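Local coordinates for adenosine kinase, putative (Trypanosoma brucei, PDB 3OTX), which probably catalyses the magnesium-dependent transfer of phosphate from ATP to adenosine, giving AMP and ADP in purine salvage, at residues D26-K31 with F50-K55; G67-R72 with A299-M304; V127-K132 with V293-G298. The protein carries 1 engineered substitution. All coordinates share one frame; numbering follows the deposited sequence.

Contact 1. Residues D26-K31 with F50-K55; sequences DEFLVK and FDDIEK
Both Phe28 (chi1 177°) and Asp52 (chi1 -161°) carry CG trans to the backbone N, a setting that throws each side chain across the space between two nearly antiparallel helices. At 12.3 Å between the axes of the short segments, the backbones stand too far apart to mesh, and long side chains must span the interval. The Phe28 ring does most of this. Its CZ presses on CG1 of Ile53 at 3.2 Å, a tight approach, while CD1 of the isoleucine lies a little further off. Beside it, the Asp52 carboxylate slides past the ring edge with OD1 in the ring plane, 4.0 Å from Phe28 CE1, its own plane turned 71° from that of the ring. Lys31 arrives from the opposite direction on a fully extended chain, and its NZ forms a salt bridge to Asp52 OD2 at 3.1 Å, nearly in line with the C-O bond. The same oxygen is also held by Tyr32 OH, so two groups grip it and steady the carboxylate. Beneath, Phe28 rests on Cys128 and Ile53 on Ala126, both of strand 122-130: a helix pair packed on the sheet of the lid, the small domain of ribokinase-like (PfkB) kinases.

Contact 2. Residues G67-R72 with A299-M304; sequences GLNVAR and AGDAFM. With AP5 (bis(adenosine)-5'-pentaphosphate), chain C.
Polar contacts centre on Asn69 and Asp301, which face each other where two helices come within 7.7 Å, crossing at -43° over the short segments. CG of Asn69 lies opposite the carbonyl carbon (chi1 -70°), which brings the amide to Asp301. Asn69 ND2 gives an almost straight hydrogen bond (170°) to Asp301 OD2 at 2.9 Å; the donor comes from the anti side, tilted out of the carboxylate plane, and the oxygen lies close to the amide plane. A second, more bent bond runs from Asn69 ND2 to O3J of the bound bis(adenosine)-5'-pentaphosphate, 3.0 Å away, so one amide nitrogen holds ribose hydroxyl and carboxylate alike. Asp301 OD1 is bonded in turn to Ser66 OG, and with each oxygen gripped the rotation of the group is well defined. Asp301 OD2 lies 3.0 Å from O5J, the 5' oxygen of the adenosine whose ribose Asn69 binds, consistent with the predicted role of Asp301 as proton acceptor.

Bonds to phosphate come from the backbone. The sequence Gly298-Ala299-Gly300-Asp301 is the GAGD signature of PfkB kinases, in which the amino end of a helix forms an anion hole. Here Ala299 N reaches O1G at 3.0 Å and Asp301 N reaches O1E at 2.8 Å, and the CA of Gly300 lies close against O2B.

Apolar packing adjoins the polar cluster. Val70 rests both methyls on one face of the second helix: CG2 lies 3.8 Å from Asp301 CB, and CG1 meets Met304 CG at 3.8 Å. The methionine chain then bends away, leaving its base to make the contact.

Contact 3. Residues V127-K132 with V293-G298; sequences VCITGK and VIDMNG. With AP5 (bis(adenosine)-5'-pentaphosphate), chain C.
Ile129 and Asp295 meet at about a right angle, and their junction is the closely packed part of this contact. The isoleucine lays two methyls against one carbonyl: both CG2 and CD1 lie 3.6 Å from Asp295 O. That oxygen is buried here with no polar partner in the model, an apolar cover in place of a hydrogen bond. CG2 also comes within 4.0 Å of Asp295 CB. Past Asp295, Met296 reaches the same CD1 only loosely, through its backbone O, which is bonded to Arg134 NH1, while its CB points away from the strand.

Ile129 belongs to strand 122-130 of the lid sheet, which continues through Gly131 and Lys132 into strand 133-141. Gly131 (66°/-115°), followed by Lys132 in a near-helical conformation, fits a type II' turn, so the lid offers the tip of a beta-hairpin to the loop that leads into the GAGD signature of the large domain. At the far end of that loop Gly298 CA lies 3.3 Å from O1G of the pentaphosphate, and at the start of segment 293-298 Val293 CG2 lies 3.9 Å from the adenine amino group N6A.

Toward solvent the contact thins. Gly131 and Lys132 are exposed, and Lys132 starts its side chain away from the loop and does not touch it. One close touch remains at this margin, Gly131 O to Asp295 CB at 3.1 Å. With chi1 at 59°, Asp295 has its CG wedged between backbone N and carbonyl carbon, which brings OD2, the nearer oxygen, to 3.7 Å from Gly131 O, two acceptors that do not bond.

In the fold
From the N terminus, contact 1 closes first, a short loop of 18 residues joining helices 26-31 and 49-54 on the lid. The chain then opens contact 2 at helix 66-76 and does not return to it until helix 300-311, more than two hundred residues later. Contact 3 is nested wholly inside that long loop: it leaves from strand 122-130 and ends at Gly298, immediately before the second segment of contact 2. Contacts 1 and 3 touch, Phe28 and Ile53 packing on Cys128, whereas contacts 2 and 3 are joined only by adjoining sequence and by the ligand both touch. Contact 2 thus joins helices of the large domain, contact 1 the lid's own helices, and contact 3 bridges lid and large domain.

Contact 1. Residues D26-K31 with F50-K55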
# COMPACT_ATOMS: atom_id res chain seq x y z
N ASP A 26 -21.57 -11.97 -10.38
CA ASP A 26 -20.81 -11.68 -11.58
C ASP A 26 -21.52 -10.63 -12.43
O ASP A 26 -20.87 -9.79 -13.05
CB ASP A 26 -20.59 -12.97 -12.39
CG ASP A 26 -19.68 -13.95 -11.66
OD1 ASP A 26 -19.19 -13.61 -10.56
OD2 ASP A 26 -19.45 -15.05 -12.21
N GLU A 27 -22.85 -10.68 -12.42
CA GLU A 27 -23.66 -9.70 -13.14
C GLU A 27 -23.51 -8.28 -12.58
O GLU A 27 -23.63 -7.32 -13.33
CB GLU A 27 -25.15 -10.07 -13.17
CG GLU A 27 -25.93 -9.26 -14.21
CD GLU A 27 -27.34 -8.92 -13.79
OE1 GLU A 27 -28.22 -9.81 -13.88
OE2 GLU A 27 -27.58 -7.75 -13.39
N PHE A 28 -23.30 -8.17 -11.26
CA PHE A 28 -23.02 -6.88 -10.62
C PHE A 28 -21.77 -6.27 -11.26
O PHE A 28 -21.76 -5.09 -11.63
CB PHE A 28 -22.83 -7.07 -9.10
CG PHE A 28 -22.46 -5.81 -8.34
CD1 PHE A 28 -23.44 -5.05 -7.71
CD2 PHE A 28 -21.14 -5.41 -8.25
CE1 PHE A 28 -23.09 -3.89 -7.01
CE2 PHE A 28 -20.79 -4.26 -7.56
CZ PHE A 28 -21.77 -3.51 -6.94
N LEU A 29 -20.72 -7.07 -11.42
CA LEU A 29 -19.52 -6.60 -12.09
C LEU A 29 -19.77 -6.16 -13.54
O LEU A 29 -19.26 -5.12 -13.97
CB LEU A 29 -18.35 -7.61 -11.98
CG LEU A 29 -17.93 -8.22 -10.64
CD1 LEU A 29 -16.77 -9.20 -10.89
CD2 LEU A 29 -17.49 -7.17 -9.62
N VAL A 30 -20.54 -6.94 -14.29
CA VAL A 30 -20.91 -6.55 -15.65
C VAL A 30 -21.67 -5.23 -15.64
O VAL A 30 -21.34 -4.32 -16.41
CB VAL A 30 -21.72 -7.67 -16.37
CG1 VAL A 30 -22.30 -7.21 -17.73
CG2 VAL A 30 -20.87 -8.91 -16.56
N LYS A 31 -22.66 -5.11 -14.75
CA LYS A 31 -23.46 -3.88 -14.65
C LYS A 31 -22.60 -2.63 -14.53
O LYS A 31 -22.87 -1.63 -15.23
CB LYS A 31 -24.42 -3.94 -13.46
CG LYS A 31 -25.43 -2.81 -13.41
CD LYS A 31 -26.13 -2.83 -12.07
CE LYS A 31 -27.15 -1.72 -11.94
NZ LYS A 31 -28.06 -2.03 -10.80
N PHE A 50 -22.05 2.68 -5.05
CA PHE A 50 -22.04 2.64 -3.59
C PHE A 50 -23.42 2.45 -3.00
O PHE A 50 -23.59 1.66 -2.08
CB PHE A 50 -21.34 3.87 -3.03
CG PHE A 50 -19.86 3.74 -3.05
CD1 PHE A 50 -19.11 4.22 -4.11
CD2 PHE A 50 -19.20 3.10 -1.99
CE1 PHE A 50 -17.72 4.09 -4.13
CE2 PHE A 50 -17.80 2.97 -2.00
CZ PHE A 50 -17.07 3.46 -3.06
N ASP A 51 -24.40 3.12 -3.58
CA ASP A 51 -25.80 2.97 -3.15
C ASP A 51 -26.25 1.53 -3.33
O ASP A 51 -26.94 0.99 -2.47
CB ASP A 51 -26.73 3.89 -3.94
CG ASP A 51 -26.45 5.36 -3.69
OD1 ASP A 51 -25.77 5.70 -2.70
OD2 ASP A 51 -26.91 6.18 -4.51
N ASP A 52 -25.83 0.91 -4.43
CA ASP A 52 -26.19 -0.46 -4.79
C ASP A 52 -25.58 -1.47 -3.80
O ASP A 52 -26.28 -2.32 -3.25
CB ASP A 52 -25.71 -0.72 -6.22
CG ASP A 52 -26.38 -1.89 -6.88
OD1 ASP A 52 -26.84 -2.81 -6.19
OD2 ASP A 52 -26.42 -1.88 -8.13
N ILE A 53 -24.28 -1.35 -3.54
CA ILE A 53 -23.59 -2.27 -2.62
C ILE A 53 -24.10 -2.12 -1.18
O ILE A 53 -24.15 -3.11 -0.44
CB ILE A 53 -22.06 -2.11 -2.64
CG1 ILE A 53 -21.55 -2.11 -4.07
CG2 ILE A 53 -21.38 -3.22 -1.87
CD1 ILE A 53 -20.13 -1.66 -4.19
N GLU A 54 -24.48 -0.90 -0.81
CA GLU A 54 -24.95 -0.60 0.55
C GLU A 54 -26.35 -1.15 0.80
O GLU A 54 -26.68 -1.50 1.92
CB GLU A 54 -24.92 0.90 0.83
CG GLU A 54 -23.51 1.44 1.11
CD GLU A 54 -23.39 2.95 0.98
OE1 GLU A 54 -24.38 3.68 1.22
OE2 GLU A 54 -22.29 3.42 0.62
N LYS A 55 -27.15 -1.22 -0.26
CA LYS A 55 -28.50 -1.78 -0.22
C LYS A 55 -28.50 -3.30 -0.08
O LYS A 55 -29.56 -3.93 -0.06
CB LYS A 55 -29.27 -1.37 -1.48
CG LYS A 55 -30.38 -0.35 -1.27
CD LYS A 55 -29.89 1.09 -1.18
CE LYS A 55 -30.92 1.94 -0.45
NZ LYS A 55 -30.78 3.40 -0.70

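Contact 2. Residues G67-R72 with A299-M304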
# COMPACT_ATOMS: atom_id res chain seq x y z
N GLY A 67 -2.08 2.31 2.21
CA GLY A 67 -1.04 2.69 3.17
C GLY A 67 -1.51 2.62 4.61
O GLY A 67 -0.73 2.35 5.50
N LEU A 68 -2.80 2.88 4.88
CA LEU A 68 -3.23 2.80 6.26
C LEU A 68 -3.24 1.33 6.72
O LEU A 68 -2.83 1.01 7.84
CB LEU A 68 -4.62 3.46 6.39
CG LEU A 68 -5.13 3.60 7.81
CD1 LEU A 68 -4.11 4.41 8.64
CD2 LEU A 68 -6.49 4.33 7.76
N ASN A 69 -3.64 0.41 5.84
CA ASN A 69 -3.48 -1.01 6.11
C ASN A 69 -2.01 -1.38 6.44
O ASN A 69 -1.75 -2.11 7.40
CB ASN A 69 -3.91 -1.83 4.90
CG ASN A 69 -5.39 -1.80 4.65
OD1 ASN A 69 -6.22 -1.53 5.55
ND2 ASN A 69 -5.76 -2.16 3.43
N VAL A 70 -1.10 -0.88 5.61
CA VAL A 70 0.33 -1.17 5.76
C VAL A 70 0.78 -0.66 7.13
O VAL A 70 1.46 -1.37 7.88
CB VAL A 70 1.18 -0.53 4.65
CG1 VAL A 70 2.67 -0.65 4.97
CG2 VAL A 70 0.91 -1.23 3.30
N ALA A 71 0.38 0.58 7.44
CA ALA A 71 0.78 1.19 8.70
C ALA A 71 0.25 0.39 9.89
O ALA A 71 0.95 0.18 10.88
CB ALA A 71 0.23 2.61 8.78
N ARG A 72 -0.98 -0.09 9.79
CA ARG A 72 -1.58 -0.81 10.91
C ARG A 72 -0.94 -2.18 11.08
O ARG A 72 -0.73 -2.59 12.20
CB ARG A 72 -3.12 -0.95 10.75
CG ARG A 72 -3.83 0.40 10.91
CD ARG A 72 -5.29 0.29 10.44
NE ARG A 72 -6.05 -0.48 11.39
CZ ARG A 72 -7.22 -1.04 11.15
NH1 ARG A 72 -7.79 -0.92 9.95
NH2 ARG A 72 -7.82 -1.72 12.13
N ALA A 299 -3.75 -9.56 0.50
CA ALA A 299 -2.44 -9.94 1.09
C ALA A 299 -1.35 -8.89 0.89
O ALA A 299 -0.33 -8.94 1.58
CB ALA A 299 -1.94 -11.26 0.46
N GLY A 300 -1.55 -7.97 -0.04
CA GLY A 300 -0.44 -7.09 -0.48
C GLY A 300 -0.02 -6.10 0.58
O GLY A 300 1.16 -6.02 0.95
N ASP A 301 -0.99 -5.34 1.10
CA ASP A 301 -0.66 -4.40 2.16
C ASP A 301 -0.11 -5.12 3.39
O ASP A 301 0.78 -4.59 4.08
CB ASP A 301 -1.91 -3.60 2.57
CG ASP A 301 -2.45 -2.76 1.43
OD1 ASP A 301 -1.66 -2.36 0.54
OD2 ASP A 301 -3.66 -2.44 1.44
N ALA A 302 -0.64 -6.29 3.70
CA ALA A 302 -0.17 -7.04 4.87
C ALA A 302 1.28 -7.48 4.69
O ALA A 302 2.09 -7.37 5.63
CB ALA A 302 -1.08 -8.22 5.17
N PHE A 303 1.62 -7.93 3.47
CA PHE A 303 3.03 -8.24 3.19
C PHE A 303 3.91 -7.01 3.46
O PHE A 303 4.94 -7.10 4.15
CB PHE A 303 3.24 -8.71 1.73
CG PHE A 303 4.70 -8.87 1.37
CD1 PHE A 303 5.37 -10.03 1.72
CD2 PHE A 303 5.38 -7.84 0.75
CE1 PHE A 303 6.72 -10.18 1.43
CE2 PHE A 303 6.74 -7.96 0.46
CZ PHE A 303 7.41 -9.15 0.82
N MET A 304 3.50 -5.86 2.91
CA MET A 304 4.29 -4.64 3.04
C MET A 304 4.42 -4.21 4.51
O MET A 304 5.50 -3.76 4.93
CB MET A 304 3.71 -3.53 2.16
CG MET A 304 4.54 -2.29 2.11
SD MET A 304 5.98 -2.58 1.04
CE MET A 304 7.19 -1.68 1.95
PA AP5 C . 0.24 -11.64 -3.31
O1A AP5 C . -0.97 -12.41 -3.83
O2A AP5 C . 1.44 -11.66 -4.24
O3A AP5 C . -0.07 -10.09 -3.01
PB AP5 C . -1.02 -9.10 -3.86
O1B AP5 C . -1.27 -9.61 -5.25
O2B AP5 C . -0.45 -7.74 -3.71
O3B AP5 C . -2.35 -9.25 -2.99
PG AP5 C . -3.88 -8.95 -3.29
O1G AP5 C . -4.68 -9.83 -2.37
O2G AP5 C . -4.32 -9.23 -4.71
O3G AP5 C . -3.96 -7.48 -2.82
PD AP5 C . -5.21 -6.45 -2.80
O1D AP5 C . -6.50 -7.03 -3.34
O2D AP5 C . -4.67 -5.18 -3.41
O3D AP5 C . -5.43 -6.29 -1.21
PE AP5 C . -4.66 -5.25 -0.24
O1E AP5 C . -3.21 -5.17 -0.64
O2E AP5 C . -4.98 -5.59 1.21
O5F AP5 C . 0.57 -12.20 -1.84
C5F AP5 C . 1.55 -11.56 -1.02
C4F AP5 C . 2.05 -12.56 -0.01
O4F AP5 C . 0.95 -13.13 0.72
C3F AP5 C . 2.74 -13.78 -0.61
O3F AP5 C . 4.11 -13.51 -0.82
C2F AP5 C . 2.46 -14.86 0.40
O2F AP5 C . 3.37 -14.76 1.47
C1F AP5 C . 1.08 -14.48 0.93
N9A AP5 C . -0.04 -15.14 0.20
C8A AP5 C . -0.94 -14.54 -0.68
N7A AP5 C . -1.82 -15.50 -1.09
C5A AP5 C . -1.50 -16.67 -0.49
C6A AP5 C . -2.06 -17.93 -0.50
N6A AP5 C . -3.20 -18.19 -1.15
N1A AP5 C . -1.49 -18.92 0.26
C2A AP5 C . -0.39 -18.68 1.07
N3A AP5 C . 0.16 -17.41 1.08
C4A AP5 C . -0.40 -16.43 0.35
O5J AP5 C . -5.34 -3.82 -0.62
C5J AP5 C . -6.72 -3.62 -0.40
C4J AP5 C . -6.85 -2.15 -0.05
O4J AP5 C . -6.63 -1.32 -1.20
C3J AP5 C . -8.26 -1.74 0.40
O3J AP5 C . -8.23 -1.57 1.82
C2J AP5 C . -8.56 -0.44 -0.36
O2J AP5 C . -9.07 0.60 0.46
C1J AP5 C . -7.20 -0.07 -0.90
N9B AP5 C . -7.24 0.79 -2.09
C8B AP5 C . -7.87 0.48 -3.27
N7B AP5 C . -7.72 1.55 -4.09
C5B AP5 C . -7.01 2.52 -3.43
C6B AP5 C . -6.57 3.79 -3.81
N6B AP5 C . -6.87 4.38 -4.98
N1B AP5 C . -5.89 4.50 -2.85
C2B AP5 C . -5.53 4.00 -1.62
N3B AP5 C . -6.01 2.76 -1.24
C4B AP5 C . -6.70 2.03 -2.16

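Contact 3. Residues V127-K132 with V293-G298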
# COMPACT_ATOMS: atom_id res chain seq x y z
N VAL A 127 -15.50 -2.71 -2.11
CA VAL A 127 -14.72 -3.95 -2.19
C VAL A 127 -15.73 -5.03 -2.59
O VAL A 127 -16.56 -5.46 -1.77
CB VAL A 127 -14.05 -4.27 -0.85
CG1 VAL A 127 -13.27 -5.58 -0.94
CG2 VAL A 127 -13.07 -3.14 -0.47
N CYS A 128 -15.72 -5.39 -3.87
CA CYS A 128 -16.73 -6.28 -4.43
C CYS A 128 -16.13 -7.69 -4.51
O CYS A 128 -15.16 -7.92 -5.24
CB CYS A 128 -17.18 -5.80 -5.81
SG CYS A 128 -17.58 -4.05 -5.87
N ILE A 129 -16.68 -8.61 -3.71
CA ILE A 129 -16.08 -9.93 -3.52
C ILE A 129 -16.88 -10.92 -4.36
O ILE A 129 -18.09 -11.04 -4.24
CB ILE A 129 -16.09 -10.37 -2.01
CG1 ILE A 129 -15.36 -9.34 -1.14
CG2 ILE A 129 -15.45 -11.75 -1.84
CD1 ILE A 129 -15.52 -9.58 0.37
N THR A 130 -16.17 -11.59 -5.26
CA THR A 130 -16.76 -12.64 -6.08
C THR A 130 -15.86 -13.84 -5.88
O THR A 130 -14.79 -13.95 -6.48
CB THR A 130 -16.80 -12.24 -7.57
OG1 THR A 130 -15.48 -11.89 -8.00
CG2 THR A 130 -17.74 -11.07 -7.79
N GLY A 131 -16.29 -14.70 -4.95
CA GLY A 131 -15.57 -15.92 -4.64
C GLY A 131 -14.24 -15.60 -4.01
O GLY A 131 -14.17 -15.02 -2.93
N LYS A 132 -13.18 -15.96 -4.72
CA LYS A 132 -11.82 -15.85 -4.21
C LYS A 132 -11.24 -14.48 -4.55
O LYS A 132 -10.20 -14.08 -4.01
CB LYS A 132 -10.96 -16.98 -4.78
CG LYS A 132 -11.79 -18.22 -5.12
CD LYS A 132 -11.03 -19.53 -4.99
CE LYS A 132 -12.00 -20.69 -5.17
NZ LYS A 132 -11.35 -22.02 -5.11
N VAL A 293 -7.46 -19.97 3.74
CA VAL A 293 -7.43 -18.66 3.10
C VAL A 293 -8.87 -18.23 2.87
O VAL A 293 -9.60 -18.88 2.12
CB VAL A 293 -6.64 -18.68 1.78
CG1 VAL A 293 -6.68 -17.31 1.09
CG2 VAL A 293 -5.20 -19.11 2.04
N ILE A 294 -9.28 -17.15 3.53
CA ILE A 294 -10.64 -16.63 3.46
C ILE A 294 -10.77 -15.46 2.47
O ILE A 294 -9.80 -14.74 2.24
CB ILE A 294 -11.15 -16.28 4.87
CG1 ILE A 294 -11.23 -17.57 5.71
CG2 ILE A 294 -12.51 -15.56 4.82
CD1 ILE A 294 -11.07 -17.35 7.19
N ASP A 295 -11.96 -15.27 1.90
CA ASP A 295 -12.20 -14.27 0.83
C ASP A 295 -12.38 -12.82 1.30
O ASP A 295 -12.81 -11.95 0.54
CB ASP A 295 -13.43 -14.68 0.01
CG ASP A 295 -14.70 -14.82 0.85
OD1 ASP A 295 -14.79 -14.23 1.96
OD2 ASP A 295 -15.63 -15.53 0.40
N MET A 296 -12.05 -12.55 2.56
CA MET A 296 -12.25 -11.24 3.15
C MET A 296 -11.16 -10.23 2.78
O MET A 296 -11.44 -9.23 2.11
CB MET A 296 -12.28 -11.37 4.66
CG MET A 296 -13.62 -11.23 5.31
SD MET A 296 -13.45 -10.06 6.67
CE MET A 296 -11.79 -10.38 7.29
N ASN A 297 -9.94 -10.49 3.25
CA ASN A 297 -8.80 -9.60 3.11
C ASN A 297 -7.90 -9.95 1.93
O ASN A 297 -7.87 -11.09 1.44
CB ASN A 297 -7.94 -9.56 4.39
CG ASN A 297 -8.70 -9.05 5.62
OD1 ASN A 297 -9.25 -7.95 5.63
ND2 ASN A 297 -8.70 -9.86 6.68
N GLY A 298 -7.18 -8.95 1.46
CA GLY A 298 -6.13 -9.16 0.47
C GLY A 298 -4.83 -9.29 1.23
O GLY A 298 -4.81 -9.15 2.45
PA AP5 C . 0.24 -11.64 -3.31
O1A AP5 C . -0.97 -12.41 -3.83
O2A AP5 C . 1.44 -11.66 -4.24
O3A AP5 C . -0.07 -10.09 -3.01
PB AP5 C . -1.02 -9.10 -3.86
O1B AP5 C . -1.27 -9.61 -5.25
O2B AP5 C . -0.45 -7.74 -3.71
O3B AP5 C . -2.35 -9.25 -2.99
PG AP5 C . -3.88 -8.95 -3.29
O1G AP5 C . -4.68 -9.83 -2.37
O2G AP5 C . -4.32 -9.23 -4.71
O3G AP5 C . -3.96 -7.48 -2.82
PD AP5 C . -5.21 -6.45 -2.80
O1D AP5 C . -6.50 -7.03 -3.34
O2D AP5 C . -4.67 -5.18 -3.41
O3D AP5 C . -5.43 -6.29 -1.21
PE AP5 C . -4.66 -5.25 -0.24
O1E AP5 C . -3.21 -5.17 -0.64
O2E AP5 C . -4.98 -5.59 1.21
O5F AP5 C . 0.57 -12.20 -1.84
C5F AP5 C . 1.55 -11.56 -1.02
C4F AP5 C . 2.05 -12.56 -0.01
O4F AP5 C . 0.95 -13.13 0.72
C3F AP5 C . 2.74 -13.78 -0.61
O3F AP5 C . 4.11 -13.51 -0.82
C2F AP5 C . 2.46 -14.86 0.40
O2F AP5 C . 3.37 -14.76 1.47
C1F AP5 C . 1.08 -14.48 0.93
N9A AP5 C . -0.04 -15.14 0.20
C8A AP5 C . -0.94 -14.54 -0.68
N7A AP5 C . -1.82 -15.50 -1.09
C5A AP5 C . -1.50 -16.67 -0.49
C6A AP5 C . -2.06 -17.93 -0.50
N6A AP5 C . -3.20 -18.19 -1.15
N1A AP5 C . -1.49 -18.92 0.26
C2A AP5 C . -0.39 -18.68 1.07
N3A AP5 C . 0.16 -17.41 1.08
C4A AP5 C . -0.40 -16.43 0.35
O5J AP5 C . -5.34 -3.82 -0.62
C5J AP5 C . -6.72 -3.62 -0.40
C4J AP5 C . -6.85 -2.15 -0.05
O4J AP5 C . -6.63 -1.32 -1.20
C3J AP5 C . -8.26 -1.74 0.40
O3J AP5 C . -8.23 -1.57 1.82
C2J AP5 C . -8.56 -0.44 -0.36
O2J AP5 C . -9.07 0.60 0.46
C1J AP5 C . -7.20 -0.07 -0.90
N9B AP5 C . -7.24 0.79 -2.09
C8B AP5 C . -7.87 0.48 -3.27
N7B AP5 C . -7.72 1.55 -4.09
C5B AP5 C . -7.01 2.52 -3.43
C6B AP5 C . -6.57 3.79 -3.81
N6B AP5 C . -6.87 4.38 -4.98
N1B AP5 C . -5.89 4.50 -2.85
C2B AP5 C . -5.53 4.00 -1.62
N3B AP5 C . -6.01 2.76 -1.24
C4B AP5 C . -6.70 2.03 -2.16